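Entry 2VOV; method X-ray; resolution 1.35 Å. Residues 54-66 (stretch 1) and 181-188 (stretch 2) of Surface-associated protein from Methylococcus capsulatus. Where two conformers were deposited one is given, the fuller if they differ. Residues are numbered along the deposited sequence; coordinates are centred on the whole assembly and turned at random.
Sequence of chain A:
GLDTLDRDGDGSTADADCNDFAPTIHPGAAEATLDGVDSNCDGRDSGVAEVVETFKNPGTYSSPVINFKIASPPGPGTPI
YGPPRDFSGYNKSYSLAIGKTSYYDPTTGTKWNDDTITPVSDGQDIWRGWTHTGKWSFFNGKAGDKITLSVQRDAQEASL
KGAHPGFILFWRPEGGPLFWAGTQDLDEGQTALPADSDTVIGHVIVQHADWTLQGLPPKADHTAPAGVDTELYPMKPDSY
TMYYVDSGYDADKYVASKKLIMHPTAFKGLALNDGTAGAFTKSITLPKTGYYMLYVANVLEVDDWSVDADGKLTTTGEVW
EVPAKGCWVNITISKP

Stretch 1 54-66: TFKNPGTYSSPVI
Stretch 2 181-188: AGTQDLDE

Residues 181-188, without regular helix or strand, pack against the loop 55-64 and the strand start at Val 65, burying 464 Å² in all; Ser 63 CA lies 5.6 Å from Thr 183 CA, and Pro 64 CA 5.2 Å from Gln 184 CA. Gly 182 (phi/psi 98/-4), a conformation that calls for glycine, sets its O 3.5 Å from Phe 55 CZ, at the edge of that t-rotamer ring; water 1 links this O to Asn 57 ND2. Thr 183 (p), its CB sideways, opens a type I turn closed by Leu 186 N to Thr 183 O (3.0 Å), and its CG2 packs 3.6 Å from Ser 63 CB. Gln 184 N donates to Ser 62 O (3.0 Å), the backbone-to-backbone link. The extended Gln 184 side chain (t, t, chi3 -85°), leaving sideways, brings OE1 3.0 Å from Ser 62 OG (p), while NE2 donates to Asp 185 OD1 (3.0 Å). Asp 185 (m), its CB pointing toward stretch 1, suits its place because its carboxylate OD2 accepts from Val 65 N (2.8 Å, 170°); water 3 joins its N to Ser 63 O and Thr 183 OG1. Leu 186 (m, t) is buried, its CG 4.4 Å from CG2 of Val 65 (t, toward). Asp 187 (p, toward), itself exposed, accepts at OD2 from ND2 of Asn 57 (t, toward), 2.9 Å away.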

# COMPACT_ATOMS: atom_id res chain seq x y z
N THR A 54 15.54 4.04 -8.56
CA THR A 54 16.05 4.31 -9.89
C THR A 54 15.22 3.54 -10.91
O THR A 54 15.10 2.32 -10.85
CB THR A 54 17.52 3.87 -9.99
OG1 THR A 54 18.27 4.48 -8.93
CG2 THR A 54 18.10 4.26 -11.34
N PHE A 55 14.64 4.27 -11.86
CA PHE A 55 13.83 3.65 -12.90
C PHE A 55 14.61 2.66 -13.75
O PHE A 55 15.71 2.96 -14.23
CB PHE A 55 13.21 4.72 -13.80
CG PHE A 55 12.49 4.15 -15.00
CD1 PHE A 55 11.24 3.55 -14.85
CD2 PHE A 55 13.06 4.21 -16.27
CE1 PHE A 55 10.58 3.03 -15.94
CE2 PHE A 55 12.41 3.68 -17.37
CZ PHE A 55 11.15 3.10 -17.20
N LYS A 56 14.03 1.48 -13.94
CA LYS A 56 14.58 0.45 -14.81
C LYS A 56 13.39 -0.31 -15.38
O LYS A 56 12.50 -0.72 -14.64
CB LYS A 56 15.48 -0.50 -14.02
CG LYS A 56 16.38 -1.40 -14.85
CD LYS A 56 17.39 -2.11 -13.96
CE LYS A 56 18.26 -3.11 -14.74
NZ LYS A 56 19.27 -3.78 -13.86
N ASN A 57 13.36 -0.47 -16.70
CA ASN A 57 12.30 -1.23 -17.36
C ASN A 57 12.92 -2.12 -18.44
O ASN A 57 13.56 -1.61 -19.36
CB ASN A 57 11.29 -0.28 -17.99
CG ASN A 57 10.19 -1.01 -18.73
OD1 ASN A 57 9.70 -2.04 -18.27
ND2 ASN A 57 9.77 -0.48 -19.88
N PRO A 58 12.74 -3.45 -18.34
CA PRO A 58 12.02 -4.15 -17.28
C PRO A 58 12.76 -4.06 -15.95
O PRO A 58 13.97 -3.89 -15.93
CB PRO A 58 12.01 -5.61 -17.77
CG PRO A 58 13.14 -5.70 -18.71
CD PRO A 58 13.28 -4.38 -19.35
N GLY A 59 12.02 -4.17 -14.86
CA GLY A 59 12.64 -4.11 -13.55
C GLY A 59 11.62 -3.97 -12.44
O GLY A 59 10.42 -3.82 -12.68
N THR A 60 12.12 -4.02 -11.21
CA THR A 60 11.30 -3.90 -10.02
C THR A 60 10.72 -2.49 -9.92
O THR A 60 9.56 -2.32 -9.55
CB THR A 60 12.13 -4.23 -8.76
OG1 THR A 60 12.62 -5.56 -8.87
CG2 THR A 60 11.29 -4.11 -7.51
N TYR A 61 11.54 -1.49 -10.25
CA TYR A 61 11.12 -0.09 -10.15
C TYR A 61 10.87 0.50 -11.53
O TYR A 61 11.54 1.44 -11.97
CB TYR A 61 12.12 0.70 -9.30
CG TYR A 61 12.28 0.03 -7.95
CD1 TYR A 61 11.23 0.03 -7.04
CD2 TYR A 61 13.44 -0.66 -7.62
CE1 TYR A 61 11.34 -0.61 -5.81
CE2 TYR A 61 13.57 -1.30 -6.40
CZ TYR A 61 12.52 -1.27 -5.50
OH TYR A 61 12.65 -1.92 -4.29
N SER A 62 9.87 -0.07 -12.19
CA SER A 62 9.55 0.21 -13.58
C SER A 62 8.29 1.07 -13.70
O SER A 62 7.77 1.26 -14.80
CB SER A 62 9.33 -1.11 -14.31
OG SER A 62 8.30 -1.84 -13.64
N SER A 63 7.82 1.62 -12.57
CA SER A 63 6.57 2.38 -12.53
C SER A 63 5.38 1.63 -13.15
O SER A 63 4.69 2.15 -14.03
CB SER A 63 6.74 3.76 -13.18
OG SER A 63 5.57 4.54 -13.02
N PRO A 64 5.12 0.41 -12.66
CA PRO A 64 4.04 -0.39 -13.21
C PRO A 64 2.66 0.18 -12.88
O PRO A 64 2.49 0.97 -11.94
CB PRO A 64 4.21 -1.73 -12.49
CG PRO A 64 4.81 -1.37 -11.16
CD PRO A 64 5.79 -0.26 -11.52
N VAL A 65 1.69 -0.22 -13.68
CA VAL A 65 0.31 0.16 -13.45
C VAL A 65 -0.31 -0.72 -12.36
O VAL A 65 0.10 -1.88 -12.16
CB VAL A 65 -0.48 0.11 -14.79
CG1 VAL A 65 -1.97 -0.00 -14.59
CG2 VAL A 65 -0.10 1.31 -15.67
N ILE A 66 -1.21 -0.13 -11.59
CA ILE A 66 -2.09 -0.90 -10.72
C ILE A 66 -3.52 -0.65 -11.19
O ILE A 66 -3.80 0.29 -11.95
CB ILE A 66 -1.89 -0.59 -9.21
CG1 ILE A 66 -1.86 0.91 -8.92
CG2 ILE A 66 -0.59 -1.24 -8.70
CD1 ILE A 66 -3.19 1.58 -8.89
N ALA A 181 4.58 7.81 -20.24
CA ALA A 181 5.00 7.00 -21.38
C ALA A 181 6.39 6.42 -21.14
O ALA A 181 7.27 7.10 -20.62
CB ALA A 181 5.01 7.84 -22.65
N GLY A 182 6.57 5.16 -21.52
CA GLY A 182 7.89 4.53 -21.45
C GLY A 182 8.09 3.68 -20.21
O GLY A 182 9.11 3.02 -20.05
N THR A 183 7.10 3.70 -19.33
CA THR A 183 7.13 2.89 -18.11
C THR A 183 6.64 1.47 -18.43
O THR A 183 6.22 1.21 -19.55
CB THR A 183 6.32 3.55 -16.97
OG1 THR A 183 4.97 3.79 -17.41
CG2 THR A 183 6.98 4.88 -16.56
N GLN A 184 6.69 0.57 -17.46
CA GLN A 184 6.53 -0.86 -17.74
C GLN A 184 5.33 -1.20 -18.62
O GLN A 184 5.45 -1.96 -19.58
CB GLN A 184 6.39 -1.66 -16.44
CG GLN A 184 6.32 -3.15 -16.67
CD GLN A 184 5.99 -3.93 -15.42
OE1 GLN A 184 6.87 -4.25 -14.62
NE2 GLN A 184 4.70 -4.22 -15.23
N ASP A 185 4.18 -0.64 -18.28
CA ASP A 185 2.93 -1.01 -18.93
C ASP A 185 2.45 0.04 -19.92
O ASP A 185 1.32 -0.03 -20.42
CB ASP A 185 1.87 -1.30 -17.86
CG ASP A 185 2.35 -2.35 -16.88
OD1 ASP A 185 2.73 -3.46 -17.35
OD2 ASP A 185 2.36 -2.08 -15.65
N LEU A 186 3.31 1.00 -20.21
CA LEU A 186 2.96 2.10 -21.10
C LEU A 186 4.08 2.35 -22.11
O LEU A 186 4.34 3.48 -22.47
CB LEU A 186 2.68 3.37 -20.28
CG LEU A 186 1.61 3.23 -19.19
CD1 LEU A 186 1.65 4.43 -18.27
CD2 LEU A 186 0.23 3.04 -19.81
N ASP A 187 4.72 1.27 -22.56
CA ASP A 187 5.88 1.35 -23.44
C ASP A 187 5.63 0.67 -24.79
O ASP A 187 6.57 0.24 -25.46
CB ASP A 187 7.11 0.73 -22.77
CG ASP A 187 6.91 -0.74 -22.42
OD1 ASP A 187 5.80 -1.26 -22.62
OD2 ASP A 187 7.88 -1.37 -21.93
N GLU A 188 4.36 0.57 -25.17
CA GLU A 188 3.98 0.01 -26.46
C GLU A 188 3.06 0.96 -27.20
O GLU A 188 2.04 0.54 -27.77
CB GLU A 188 3.28 -1.34 -26.27
CG GLU A 188 4.24 -2.45 -25.88
CD GLU A 188 3.55 -3.76 -25.56
OE1 GLU A 188 2.33 -3.76 -25.27
OE2 GLU A 188 4.24 -4.81 -25.58
O HOH W 1 11.24 1.93 -21.15
O HOH W 2 9.38 -5.09 -15.52
O HOH W 3 3.59 1.51 -16.49
O HOH W 4 1.34 -3.64 -13.78